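Local coordinates for uncharacterized protein (Legionella pneumophila subsp. pneumophila, PDB 4XA9) that is of unproven function but is probably a papain-like (clan CA) cysteine peptidase, represented here by the N-terminal part that holds the peptidase domain, at residues P58-W63 against E95-S100; S73-I78 against S215-Q220; S149-P154 against N204-L209. All coordinates share one frame; numbering follows the deposited sequence.

Interaction 1 (P58-W63 against E95-S100)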
ATOM      1  N   PRO B  58       1.927 -17.533  18.860  1.00 47.40           N
ATOM      2  CA  PRO B  58       0.594 -17.709  18.270  1.00 45.52           C
ATOM      3  C   PRO B  58      -0.493 -17.060  19.123  1.00 42.85           C
ATOM      4  O   PRO B  58      -0.324 -16.968  20.339  1.00 43.98           O
ATOM      5  CB  PRO B  58       0.417 -19.234  18.237  1.00 46.84           C
ATOM      6  CG  PRO B  58       1.802 -19.792  18.355  1.00 48.29           C
ATOM      7  CD  PRO B  58       2.528 -18.825  19.237  1.00 48.16           C
ATOM      8  N   PRO B  59      -1.597 -16.615  18.498  1.00 39.62           N
ATOM      9  CA  PRO B  59      -1.825 -16.682  17.052  1.00 38.57           C
ATOM     10  C   PRO B  59      -1.302 -15.450  16.316  1.00 38.15           C
ATOM     11  O   PRO B  59      -1.594 -15.271  15.133  1.00 37.92           O
ATOM     12  CB  PRO B  59      -3.347 -16.765  16.955  1.00 36.72           C
ATOM     13  CG  PRO B  59      -3.816 -15.940  18.116  1.00 35.60           C
ATOM     14  CD  PRO B  59      -2.775 -16.084  19.209  1.00 35.58           C
ATOM     15  N   PHE B  60      -0.541 -14.610  17.012  1.00 35.17           N
ATOM     16  CA  PHE B  60      -0.093 -13.346  16.444  1.00 34.54           C
ATOM     17  C   PHE B  60       0.879 -13.567  15.291  1.00 31.92           C
ATOM     18  O   PHE B  60       0.756 -12.936  14.237  1.00 26.40           O
ATOM     19  CB  PHE B  60       0.531 -12.477  17.532  1.00 33.70           C
ATOM     20  CG  PHE B  60      -0.366 -12.284  18.713  1.00 36.85           C
ATOM     21  CD1 PHE B  60      -1.283 -11.247  18.740  1.00 35.41           C
ATOM     22  CD2 PHE B  60      -0.323 -13.165  19.786  1.00 37.40           C
ATOM     23  CE1 PHE B  60      -2.129 -11.079  19.821  1.00 32.76           C
ATOM     24  CE2 PHE B  60      -1.163 -13.001  20.864  1.00 35.66           C
ATOM     25  CZ  PHE B  60      -2.071 -11.960  20.879  1.00 34.60           C
ATOM     26  N   SER B  61       1.819 -14.485  15.487  1.00 33.23           N
ATOM     27  CA  SER B  61       2.814 -14.802  14.469  1.00 39.10           C
ATOM     28  C   SER B  61       2.174 -15.226  13.146  1.00 40.84           C
ATOM     29  O   SER B  61       2.615 -14.811  12.074  1.00 43.31           O
ATOM     30  CB  SER B  61       3.750 -15.901  14.970  1.00 43.16           C
ATOM     31  OG  SER B  61       3.016 -17.051  15.346  1.00 49.46           O
ATOM     32  N   GLN B  62       1.128 -16.043  13.216  1.00 39.32           N
ATOM     33  CA  GLN B  62       0.481 -16.523  12.002  1.00 37.53           C
ATOM     34  C   GLN B  62      -0.474 -15.471  11.441  1.00 30.40           C
ATOM     35  O   GLN B  62      -0.689 -15.406  10.232  1.00 29.80           O
ATOM     36  CB  GLN B  62      -0.241 -17.849  12.266  1.00 45.93           C
ATOM     37  CG  GLN B  62      -1.266 -17.806  13.387  1.00 51.63           C
ATOM     38  CD  GLN B  62      -1.253 -19.066  14.238  1.00 55.60           C
ATOM     39  OE1 GLN B  62      -0.283 -19.823  14.231  1.00 58.22           O
ATOM     40  NE2 GLN B  62      -2.328 -19.287  14.987  1.00 55.28           N
ATOM     41  N   TRP B  63      -1.024 -14.631  12.315  1.00 30.64           N
ATOM     42  CA  TRP B  63      -1.876 -13.523  11.883  1.00 33.91           C
ATOM     43  C   TRP B  63      -1.133 -12.576  10.941  1.00 33.73           C
ATOM     44  O   TRP B  63      -1.739 -11.947  10.075  1.00 32.61           O
ATOM     45  CB  TRP B  63      -2.403 -12.740  13.088  1.00 31.89           C
ATOM     46  CG  TRP B  63      -3.582 -13.380  13.760  1.00 34.55           C
ATOM     47  CD1 TRP B  63      -4.279 -14.471  13.330  1.00 32.76           C
ATOM     48  CD2 TRP B  63      -4.193 -12.972  14.992  1.00 37.73           C
ATOM     49  NE1 TRP B  63      -5.289 -14.763  14.213  1.00 32.98           N
ATOM     50  CE2 TRP B  63      -5.259 -13.859  15.242  1.00 35.21           C
ATOM     51  CE3 TRP B  63      -3.943 -11.939  15.905  1.00 39.50           C
ATOM     52  CZ2 TRP B  63      -6.076 -13.749  16.369  1.00 36.59           C
ATOM     53  CZ3 TRP B  63      -4.755 -11.832  17.023  1.00 40.89           C
ATOM     54  CH2 TRP B  63      -5.809 -12.730  17.245  1.00 38.05           C
ATOM     55  N   GLU B  95      -2.898  -2.008  25.391  1.00 53.72           N
ATOM     56  CA  GLU B  95      -3.849  -2.054  24.288  1.00 54.39           C
ATOM     57  C   GLU B  95      -3.916  -3.398  23.594  1.00 49.56           C
ATOM     58  O   GLU B  95      -2.893  -3.933  23.172  1.00 51.08           O
ATOM     59  CB  GLU B  95      -3.513  -0.974  23.259  1.00 60.71           C
ATOM     60  CG  GLU B  95      -3.468   0.419  23.842  0.69 66.18           C
ATOM     61  CD  GLU B  95      -4.772   0.794  24.499  0.72 71.31           C
ATOM     62  OE1 GLU B  95      -5.777   0.099  24.247  0.97 73.00           O
ATOM     63  OE2 GLU B  95      -4.795   1.776  25.271  0.70 73.26           O
ATOM     64  N   ALA B  96      -5.131  -3.923  23.463  1.00 45.55           N
ATOM     65  CA  ALA B  96      -5.342  -5.207  22.814  1.00 43.44           C
ATOM     66  C   ALA B  96      -4.696  -5.194  21.437  1.00 39.62           C
ATOM     67  O   ALA B  96      -4.683  -4.171  20.753  1.00 38.79           O
ATOM     68  CB  ALA B  96      -6.823  -5.525  22.715  1.00 44.51           C
ATOM     69  N   VAL B  97      -4.129  -6.331  21.060  1.00 37.08           N
ATOM     70  CA  VAL B  97      -3.383  -6.442  19.824  1.00 30.31           C
ATOM     71  C   VAL B  97      -4.162  -7.241  18.802  1.00 27.74           C
ATOM     72  O   VAL B  97      -4.452  -8.415  19.007  1.00 29.36           O
ATOM     73  CB  VAL B  97      -2.018  -7.112  20.051  1.00 29.90           C
ATOM     74  CG1 VAL B  97      -1.316  -7.344  18.727  1.00 28.02           C
ATOM     75  CG2 VAL B  97      -1.168  -6.268  20.985  1.00 26.81           C
ATOM     76  N   ARG B  98      -4.515  -6.590  17.704  1.00 23.87           N
ATOM     77  CA  ARG B  98      -5.122  -7.290  16.589  1.00 24.16           C
ATOM     78  C   ARG B  98      -4.226  -7.083  15.368  1.00 26.41           C
ATOM     79  O   ARG B  98      -3.780  -5.968  15.089  1.00 25.06           O
ATOM     80  CB  ARG B  98      -6.544  -6.793  16.349  1.00 22.08           C
ATOM     81  CG  ARG B  98      -7.466  -6.969  17.557  1.00 21.92           C
ATOM     82  CD  ARG B  98      -8.853  -6.417  17.252  1.00 22.53           C
ATOM     83  NE  ARG B  98      -8.789  -4.978  17.039  1.00 24.19           N
ATOM     84  CZ  ARG B  98      -9.737  -4.264  16.448  1.00 24.16           C
ATOM     85  NH1 ARG B  98     -10.832  -4.857  15.995  1.00 26.70           N
ATOM     86  NH2 ARG B  98      -9.577  -2.958  16.289  1.00 24.62           N
ATOM     87  N   VAL B  99      -3.949  -8.166  14.655  1.00 27.20           N
ATOM     88  CA  VAL B  99      -2.944  -8.147  13.596  1.00 24.12           C
ATOM     89  C   VAL B  99      -3.532  -8.557  12.257  1.00 23.99           C
ATOM     90  O   VAL B  99      -4.276  -9.530  12.186  1.00 29.49           O
ATOM     91  CB  VAL B  99      -1.776  -9.095  13.935  1.00 23.53           C
ATOM     92  CG1 VAL B  99      -0.699  -9.028  12.868  1.00 25.04           C
ATOM     93  CG2 VAL B  99      -1.195  -8.752  15.304  1.00 23.82           C
ATOM     94  N   SER B 100      -3.196  -7.825  11.198  1.00 25.58           N
ATOM     95  CA  SER B 100      -3.559  -8.257   9.852  1.00 25.87           C
ATOM     96  C   SER B 100      -2.605  -7.668   8.808  1.00 26.33           C
ATOM     97  O   SER B 100      -1.656  -6.957   9.154  1.00 26.13           O
ATOM     98  CB  SER B 100      -5.003  -7.869   9.545  1.00 33.45           C
ATOM     99  OG  SER B 100      -5.509  -8.624   8.460  1.00 39.00           O
TER

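Interaction 2 (S73-I78 against S215-Q220)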
ATOM      1  N   SER B  73     -16.350 -19.867   1.855  1.00 39.66           N
ATOM      2  CA  SER B  73     -17.590 -19.947   2.629  1.00 39.67           C
ATOM      3  C   SER B  73     -17.826 -18.685   3.447  1.00 35.80           C
ATOM      4  O   SER B  73     -16.896 -18.151   4.050  1.00 31.23           O
ATOM      5  CB  SER B  73     -17.565 -21.159   3.562  1.00 47.89           C
ATOM      6  OG  SER B  73     -17.439 -22.360   2.827  1.00 55.20           O
ATOM      7  N   ALA B  74     -19.072 -18.221   3.487  1.00 34.16           N
ATOM      8  CA  ALA B  74     -19.417 -17.035   4.267  1.00 35.48           C
ATOM      9  C   ALA B  74     -18.984 -17.169   5.731  1.00 36.89           C
ATOM     10  O   ALA B  74     -18.442 -16.226   6.315  1.00 36.01           O
ATOM     11  CB  ALA B  74     -20.910 -16.768   4.186  1.00 35.46           C
ATOM     12  N   GLN B  75     -19.208 -18.347   6.309  1.00 36.92           N
ATOM     13  CA  GLN B  75     -18.931 -18.579   7.726  1.00 33.77           C
ATOM     14  C   GLN B  75     -17.458 -18.362   8.072  1.00 33.32           C
ATOM     15  O   GLN B  75     -17.136 -17.868   9.152  1.00 37.11           O
ATOM     16  CB  GLN B  75     -19.354 -19.993   8.134  1.00 33.90           C
ATOM     17  CG  GLN B  75     -19.215 -20.272   9.632  1.00 32.26           C
ATOM     18  CD  GLN B  75     -20.081 -19.351  10.475  1.00 35.48           C
ATOM     19  OE1 GLN B  75     -21.169 -18.948  10.059  1.00 38.38           O
ATOM     20  NE2 GLN B  75     -19.598 -19.006  11.660  1.00 35.10           N
ATOM     21  N   GLU B  76     -16.567 -18.722   7.151  1.00 34.51           N
ATOM     22  CA  GLU B  76     -15.130 -18.538   7.367  1.00 35.24           C
ATOM     23  C   GLU B  76     -14.764 -17.077   7.549  1.00 29.97           C
ATOM     24  O   GLU B  76     -13.894 -16.734   8.348  1.00 25.10           O
ATOM     25  CB  GLU B  76     -14.338 -19.119   6.204  1.00 36.82           C
ATOM     26  CG  GLU B  76     -14.429 -20.616   6.115  1.00 41.31           C
ATOM     27  CD  GLU B  76     -13.683 -21.155   4.929  1.00 46.68           C
ATOM     28  OE1 GLU B  76     -14.201 -21.025   3.800  1.00 47.33           O
ATOM     29  OE2 GLU B  76     -12.581 -21.704   5.124  1.00 51.36           O
ATOM     30  N   TYR B  77     -15.433 -16.215   6.797  1.00 25.45           N
ATOM     31  CA  TYR B  77     -15.195 -14.792   6.915  1.00 27.81           C
ATOM     32  C   TYR B  77     -15.671 -14.282   8.266  1.00 27.82           C
ATOM     33  O   TYR B  77     -14.973 -13.515   8.935  1.00 28.03           O
ATOM     34  CB  TYR B  77     -15.890 -14.043   5.779  1.00 28.52           C
ATOM     35  CG  TYR B  77     -15.238 -14.295   4.445  1.00 30.40           C
ATOM     36  CD1 TYR B  77     -14.003 -13.740   4.158  1.00 27.01           C
ATOM     37  CD2 TYR B  77     -15.847 -15.083   3.474  1.00 29.28           C
ATOM     38  CE1 TYR B  77     -13.387 -13.957   2.953  1.00 29.70           C
ATOM     39  CE2 TYR B  77     -15.234 -15.307   2.255  1.00 27.46           C
ATOM     40  CZ  TYR B  77     -13.998 -14.735   2.004  1.00 30.83           C
ATOM     41  OH  TYR B  77     -13.354 -14.930   0.807  1.00 29.72           O
ATOM     42  N   ILE B  78     -16.859 -14.722   8.667  1.00 24.67           N
ATOM     43  CA  ILE B  78     -17.438 -14.276   9.921  1.00 27.74           C
ATOM     44  C   ILE B  78     -16.587 -14.799  11.072  1.00 29.43           C
ATOM     45  O   ILE B  78     -16.378 -14.100  12.068  1.00 31.79           O
ATOM     46  CB  ILE B  78     -18.907 -14.732  10.061  1.00 31.81           C
ATOM     47  CG1 ILE B  78     -19.711 -14.269   8.842  1.00 33.72           C
ATOM     48  CG2 ILE B  78     -19.523 -14.175  11.331  1.00 31.14           C
ATOM     49  CD1 ILE B  78     -21.198 -14.537   8.924  1.00 35.00           C
ATOM     50  N   SER B 215     -27.680 -20.864   4.479  1.00 48.15           N
ATOM     51  CA  SER B 215     -27.640 -21.576   5.750  1.00 51.54           C
ATOM     52  C   SER B 215     -26.737 -20.864   6.759  1.00 53.19           C
ATOM     53  O   SER B 215     -26.778 -21.154   7.956  1.00 55.08           O
ATOM     54  CB  SER B 215     -27.168 -23.017   5.547  1.00 53.50           C
ATOM     55  OG  SER B 215     -25.836 -23.063   5.068  1.00 55.89           O
ATOM     56  N   THR B 216     -25.923 -19.934   6.271  1.00 48.67           N
ATOM     57  CA  THR B 216     -25.050 -19.158   7.141  1.00 45.42           C
ATOM     58  C   THR B 216     -25.864 -18.108   7.886  1.00 47.97           C
ATOM     59  O   THR B 216     -26.582 -17.321   7.274  1.00 46.68           O
ATOM     60  CB  THR B 216     -23.926 -18.467   6.350  1.00 39.83           C
ATOM     61  OG1 THR B 216     -23.144 -19.452   5.664  1.00 37.54           O
ATOM     62  CG2 THR B 216     -23.036 -17.671   7.282  1.00 37.48           C
ATOM     63  N   ARG B 217     -25.750 -18.090   9.215  1.00 49.78           N
ATOM     64  CA  ARG B 217     -26.462 -17.185  10.086  1.00 52.18           C
ATOM     65  C   ARG B 217     -25.933 -15.780  10.226  1.00 46.32           C
ATOM     66  O   ARG B 217     -24.809 -15.523   9.917  1.00 46.20           O
ATOM     67  CB  ARG B 217     -26.611 -17.773  11.506  1.00 61.24           C
ATOM     68  CG  ARG B 217     -25.778 -19.011  11.853  1.00 67.19           C
ATOM     69  CD  ARG B 217     -25.197 -19.014  13.280  1.00 69.99           C
ATOM     70  NE  ARG B 217     -23.930 -19.738  13.324  1.00 71.97           N
ATOM     71  CZ  ARG B 217     -23.039 -19.729  14.303  1.00 73.05           C
ATOM     72  NH1 ARG B 217     -23.235 -19.067  15.427  1.00 72.02           N
ATOM     73  NH2 ARG B 217     -21.954 -20.458  14.156  1.00 73.57           N
ATOM     74  N   THR B 218     -26.766 -14.874  10.690  1.00 40.58           N
ATOM     75  CA  THR B 218     -26.313 -13.504  10.915  1.00 38.74           C
ATOM     76  C   THR B 218     -26.346 -13.113  12.390  1.00 36.86           C
ATOM     77  O   THR B 218     -26.888 -13.836  13.221  1.00 37.94           O
ATOM     78  CB  THR B 218     -27.172 -12.483  10.134  1.00 39.50           C
ATOM     79  OG1 THR B 218     -28.538 -12.581  10.551  1.00 42.42           O
ATOM     80  CG2 THR B 218     -27.085 -12.734   8.638  1.00 39.74           C
ATOM     81  N   GLY B 219     -25.771 -11.955  12.702  1.00 38.20           N
ATOM     82  CA  GLY B 219     -25.794 -11.419  14.051  1.00 38.19           C
ATOM     83  C   GLY B 219     -24.933 -12.177  15.042  1.00 38.37           C
ATOM     84  O   GLY B 219     -25.238 -12.219  16.232  1.00 39.01           O
ATOM     85  N   GLN B 220     -23.863 -12.756  14.548  1.00 39.76           N
ATOM     86  CA  GLN B 220     -22.935 -13.488  15.364  1.00 39.94           C
ATOM     87  C   GLN B 220     -21.921 -12.589  16.042  1.00 38.46           C
ATOM     88  O   GLN B 220     -21.372 -12.919  17.066  1.00 38.11           O
ATOM     89  CB  GLN B 220     -22.147 -14.456  14.496  1.00 36.03           C
ATOM     90  CG  GLN B 220     -22.956 -15.394  13.688  1.00 34.04           C
ATOM     91  CD  GLN B 220     -22.110 -16.391  12.949  1.00 35.95           C
ATOM     92  OE1 GLN B 220     -21.072 -16.770  13.401  1.00 36.14           O
ATOM     93  NE2 GLN B 220     -22.561 -16.809  11.808  1.00 36.89           N
TER

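Interaction 3 (S149-P154 against N204-L209)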
ATOM      1  N   SER B 149     -26.617  -7.854  -9.425  1.00 62.06           N
ATOM      2  CA  SER B 149     -25.594  -7.617 -10.417  1.00 60.68           C
ATOM      3  C   SER B 149     -24.500  -8.630 -10.265  1.00 59.82           C
ATOM      4  O   SER B 149     -23.915  -8.758  -9.203  1.00 63.66           O
ATOM      5  CB  SER B 149     -25.052  -6.228 -10.269  1.00 61.23           C
ATOM      6  OG  SER B 149     -25.763  -5.343 -11.068  1.00 62.49           O
ATOM      7  N   ARG B 150     -24.208  -9.360 -11.317  1.00 53.38           N
ATOM      8  CA  ARG B 150     -23.171 -10.378 -11.201  1.00 49.39           C
ATOM      9  C   ARG B 150     -21.791  -9.825 -11.551  1.00 40.15           C
ATOM     10  O   ARG B 150     -21.660  -8.748 -12.140  1.00 40.60           O
ATOM     11  CB  ARG B 150     -23.496 -11.584 -12.084  1.00 52.40           C
ATOM     12  CG  ARG B 150     -23.523 -11.291 -13.564  1.00 55.22           C
ATOM     13  CD  ARG B 150     -23.719 -12.564 -14.378  1.00 58.45           C
ATOM     14  NE  ARG B 150     -24.988 -13.237 -14.097  1.00 58.60           N
ATOM     15  CZ  ARG B 150     -25.112 -14.331 -13.352  1.00 60.09           C
ATOM     16  NH1 ARG B 150     -24.041 -14.892 -12.803  1.00 60.88           N
ATOM     17  NH2 ARG B 150     -26.309 -14.869 -13.160  1.00 60.48           N
ATOM     18  N   LEU B 151     -20.767 -10.576 -11.165  1.00 30.42           N
ATOM     19  CA  LEU B 151     -19.383 -10.202 -11.404  1.00 28.07           C
ATOM     20  C   LEU B 151     -18.681 -11.299 -12.195  1.00 27.64           C
ATOM     21  O   LEU B 151     -19.005 -12.478 -12.043  1.00 29.40           O
ATOM     22  CB  LEU B 151     -18.656  -9.962 -10.079  1.00 30.16           C
ATOM     23  CG  LEU B 151     -19.206  -8.837  -9.212  1.00 33.61           C
ATOM     24  CD1 LEU B 151     -18.434  -8.742  -7.897  1.00 35.33           C
ATOM     25  CD2 LEU B 151     -19.144  -7.532  -9.978  1.00 32.09           C
ATOM     26  N   PRO B 152     -17.712 -10.916 -13.037  1.00 28.87           N
ATOM     27  CA  PRO B 152     -16.928 -11.867 -13.831  1.00 30.15           C
ATOM     28  C   PRO B 152     -16.176 -12.877 -12.975  1.00 32.16           C
ATOM     29  O   PRO B 152     -15.620 -12.524 -11.935  1.00 32.18           O
ATOM     30  CB  PRO B 152     -15.944 -10.970 -14.580  1.00 30.75           C
ATOM     31  CG  PRO B 152     -16.626  -9.643 -14.646  1.00 33.79           C
ATOM     32  CD  PRO B 152     -17.347  -9.522 -13.338  1.00 31.84           C
ATOM     33  N   GLN B 153     -16.171 -14.128 -13.418  1.00 32.61           N
ATOM     34  CA  GLN B 153     -15.439 -15.180 -12.730  1.00 33.35           C
ATOM     35  C   GLN B 153     -14.094 -15.398 -13.407  1.00 34.35           C
ATOM     36  O   GLN B 153     -14.000 -15.322 -14.637  1.00 36.93           O
ATOM     37  CB  GLN B 153     -16.244 -16.480 -12.718  1.00 35.58           C
ATOM     38  CG  GLN B 153     -17.679 -16.305 -12.259  1.00 40.44           C
ATOM     39  CD  GLN B 153     -18.477 -17.590 -12.334  1.00 43.06           C
ATOM     40  OE1 GLN B 153     -17.918 -18.688 -12.294  1.00 44.86           O
ATOM     41  NE2 GLN B 153     -19.793 -17.459 -12.456  1.00 41.54           N
ATOM     42  N   PRO B 154     -13.042 -15.644 -12.605  1.00 33.76           N
ATOM     43  CA  PRO B 154     -11.708 -15.942 -13.144  1.00 35.27           C
ATOM     44  C   PRO B 154     -11.770 -17.059 -14.187  1.00 37.19           C
ATOM     45  O   PRO B 154     -12.565 -17.985 -14.021  1.00 37.80           O
ATOM     46  CB  PRO B 154     -10.921 -16.378 -11.906  1.00 32.89           C
ATOM     47  CG  PRO B 154     -11.583 -15.651 -10.780  1.00 31.84           C
ATOM     48  CD  PRO B 154     -13.051 -15.629 -11.132  1.00 31.90           C
ATOM     49  N   ASN B 204     -12.342 -13.412  -6.372  1.00 23.36           N
ATOM     50  CA  ASN B 204     -12.054 -14.711  -5.756  1.00 27.76           C
ATOM     51  C   ASN B 204     -13.182 -15.294  -4.903  1.00 30.22           C
ATOM     52  O   ASN B 204     -13.205 -16.493  -4.641  1.00 33.25           O
ATOM     53  CB  ASN B 204     -10.789 -14.621  -4.898  1.00 26.84           C
ATOM     54  CG  ASN B 204      -9.538 -14.415  -5.726  1.00 30.11           C
ATOM     55  OD1 ASN B 204      -8.717 -13.542  -5.434  1.00 31.57           O
ATOM     56  ND2 ASN B 204      -9.399 -15.206  -6.780  1.00 28.62           N
ATOM     57  N   TYR B 205     -14.097 -14.446  -4.450  1.00 30.62           N
ATOM     58  CA  TYR B 205     -15.254 -14.920  -3.695  1.00 29.56           C
ATOM     59  C   TYR B 205     -16.467 -14.055  -3.984  1.00 29.62           C
ATOM     60  O   TYR B 205     -16.381 -12.830  -3.984  1.00 27.31           O
ATOM     61  CB  TYR B 205     -14.976 -14.929  -2.187  1.00 26.24           C
ATOM     62  CG  TYR B 205     -16.223 -15.174  -1.353  1.00 27.31           C
ATOM     63  CD1 TYR B 205     -16.704 -16.460  -1.142  1.00 30.04           C
ATOM     64  CD2 TYR B 205     -16.938 -14.113  -0.808  1.00 27.09           C
ATOM     65  CE1 TYR B 205     -17.851 -16.685  -0.389  1.00 31.17           C
ATOM     66  CE2 TYR B 205     -18.082 -14.323  -0.059  1.00 27.79           C
ATOM     67  CZ  TYR B 205     -18.536 -15.613   0.148  1.00 31.20           C
ATOM     68  OH  TYR B 205     -19.679 -15.822   0.896  1.00 29.21           O
ATOM     69  N   GLN B 206     -17.598 -14.704  -4.229  1.00 29.63           N
ATOM     70  CA  GLN B 206     -18.865 -14.013  -4.419  1.00 29.53           C
ATOM     71  C   GLN B 206     -19.928 -14.657  -3.553  1.00 30.98           C
ATOM     72  O   GLN B 206     -20.198 -15.849  -3.693  1.00 31.56           O
ATOM     73  CB  GLN B 206     -19.317 -14.060  -5.876  1.00 26.67           C
ATOM     74  CG  GLN B 206     -18.360 -13.472  -6.875  1.00 24.56           C
ATOM     75  CD  GLN B 206     -18.977 -13.392  -8.253  1.00 25.40           C
ATOM     76  OE1 GLN B 206     -20.151 -13.050  -8.394  1.00 25.88           O
ATOM     77  NE2 GLN B 206     -18.194 -13.713  -9.279  1.00 25.73           N
ATOM     78  N   SER B 207     -20.538 -13.875  -2.671  1.00 30.71           N
ATOM     79  CA  SER B 207     -21.565 -14.425  -1.796  0.75 31.47           C
ATOM     80  C   SER B 207     -22.749 -14.915  -2.629  1.00 33.43           C
ATOM     81  O   SER B 207     -23.431 -15.864  -2.240  1.00 32.14           O
ATOM     82  CB  SER B 207     -22.024 -13.401  -0.753  0.75 28.42           C
ATOM     83  OG  SER B 207     -22.714 -12.319  -1.343  0.75 28.83           O
ATOM     84  N   ALA B 208     -22.961 -14.298  -3.788  1.00 35.30           N
ATOM     85  CA  ALA B 208     -24.045 -14.696  -4.684  1.00 39.45           C
ATOM     86  C   ALA B 208     -23.788 -16.049  -5.345  1.00 40.67           C
ATOM     87  O   ALA B 208     -24.710 -16.661  -5.879  1.00 46.03           O
ATOM     88  CB  ALA B 208     -24.272 -13.630  -5.749  1.00 39.09           C
ATOM     89  N   LEU B 209     -22.542 -16.512  -5.323  1.00 34.30           N
ATOM     90  CA  LEU B 209     -22.219 -17.823  -5.881  1.00 35.25           C
ATOM     91  C   LEU B 209     -21.952 -18.837  -4.765  1.00 38.90           C
ATOM     92  O   LEU B 209     -21.624 -19.995  -5.027  1.00 38.47           O
ATOM     93  CB  LEU B 209     -21.008 -17.729  -6.813  1.00 35.63           C
ATOM     94  CG  LEU B 209     -21.130 -16.830  -8.048  1.00 34.95           C
ATOM     95  CD1 LEU B 209     -19.894 -16.950  -8.916  1.00 34.10           C
ATOM     96  CD2 LEU B 209     -22.371 -17.165  -8.850  1.00 40.56           C
TER
HETATM   97  O   HOH W   1     -21.939 -13.649 -10.295  1.00 49.08           O

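Interaction 1 (P58-W63 against E95-S100)
Phe-60 and Trp-63, one helical turn apart, pack against Val-97 and Val-99, two valines that point the same way from an extended chain. Phe-60 arrives edge first: its CE1 lies 3.6 Å from Val-97 O, which sits in the plane of the ring, and its CD1 is 3.9 Å from Val-97 CG1. Trp-63 engages mainly through the root of its side chain, with CB 3.8 Å from Val-99 CB, while the benzo edge reaches on to Val-97 O. The indole turns back beside its own backbone N (chi1 -80°), which brings Pro-59 O over one of its faces, 3.1 Å above the plane. That same carbonyl accepts the backbone N-H of Trp-63 at the start of helix 60-63, where Pro-59, preceded by a cis peptide bond, is the N-cap residue. Apolar contact carries the interface, and Val-99 N is buried in it without a partner. Further out, Phe-90 meets the Phe-60 ring edge-to-face and Arg-84 makes a cation-pi contact with Trp-63. Within the peptidase domain, helix 60-63 packs on strand 99-100, which pairs in parallel with strand 22-23, while Tyr-49 of helix 37-50 touches Phe-60 and both valines.

Interaction 2 (S73-I78 against S215-Q220)
Gln-75 and Thr-216 bring the first turn of helix 74-85 to within 6.2 Å, CA to CA, of the irregular segment 215-220, and the backbones are farther apart at Ile-78 and Gln-220. Gln-75 and Gln-220 join their amides in a reciprocal pair: Gln-220 NE2 donates to Gln-75 OE1 at 3.1 Å, and Gln-75 NE2 returns a bond to Gln-220 OE1 at 3.2 Å. Both bonds are nearly straight, each uses a lone pair, and the two amide planes are only 4° apart, giving a flat, cyclic amide pair. Gln-75 leaves the helix with CG anti to its N (chi1 -175°) and bends at chi2 (61°), which turns its amide to Gln-220. Gln-220 NE2 has a second acceptor, Arg-217 O, 3.2 Å away, approached from above the carbonyl plane. The chain after strand 202-206 returns here to a helix of the peptidase domain, and Asp-210 OD2 accepts the N-H of Ala-74. Ile-78 CG2 packs under the paired amides, 3.7 Å from Gln-220 OE1, with the Arg-217 guanidinium on the opposite side, whereas Thr-216 CG2 comes close to the plane of the Gln-75 amide, 3.6 Å from Gln-75 OE1. Thr-216 OG1 is bonded to Ser-212 O.

Interaction 3 (S149-P154 against N204-L209)
Gln-206 reaches Leu-151 because its CG stands beside the backbone N (chi1 -58°) and the chain beyond runs out extended, carrying the amide from the end of strand 202-206 across to segment 149-154. Gln-153 adopts a similar form, CG anti to its carbonyl carbon and the rest stretched, and this takes its amide to Leu-209.

At the tip of Gln-206 the two amide atoms are used separately. Gln-206 NE2 donates to Leu-151 O at 3.1 Å, in a bond bent to 148° at the hydrogen; the donor stands well above the carbonyl plane and not on a lone pair. Gln-206 OE1 accepts from a water at 2.7 Å, and that water in turn takes a weak, long bond from Leu-151 N. One glutamine side chain thereby addresses both the N-H and the C=O of a single residue, one directly and one through water. Leu-151 CB sits over a face of the Gln-206 amide, 3.8 Å from Gln-206 OE1.

Gln-153 crosses Gln-206 at about a right angle, with the amide planes 84° apart; its CG approaches Gln-206 NE2 while Gln-153 NE2 meets Leu-209 CD1 at 3.6 Å, a polar group laid against a methyl. Leu-209 is held by its backbone N-H to Gln-206 O in the turn that ends the strand.

Behind the contact, Asn-204 and Tyr-205 both face Val-127 in a classic beta bulge, and Leu-151 packs on Ala-126, so the loop lies against the sheet at 202-206, one of its two outermost strands. With one bent bond, one weak water bridge and little apolar overlap, the joint is probably a modest one, in which an uncharged amide and a water meet the polar atoms of the Leu-151 backbone.

The three contacts run from core to surface. Interaction 1 is fully buried and joins a short helix to a strand of the small parallel sheet by apolar packing; interaction 2 is partly buried and relies on paired glutamine amides; interaction 3 lies at the surface, where a single side-chain amide bonds backbone and water. Interactions 2 and 3 are neighbours, centres about 17 Å apart, touching where Tyr-77 of helix 74-85 meets Tyr-205 of strand 202-206. Interaction 1 stands apart, about 30 Å centre to centre from interaction 3 and across the middle of the chain; although helix 74-85 of interaction 2 follows helix 60-63 in sequence, those two contacts do not touch.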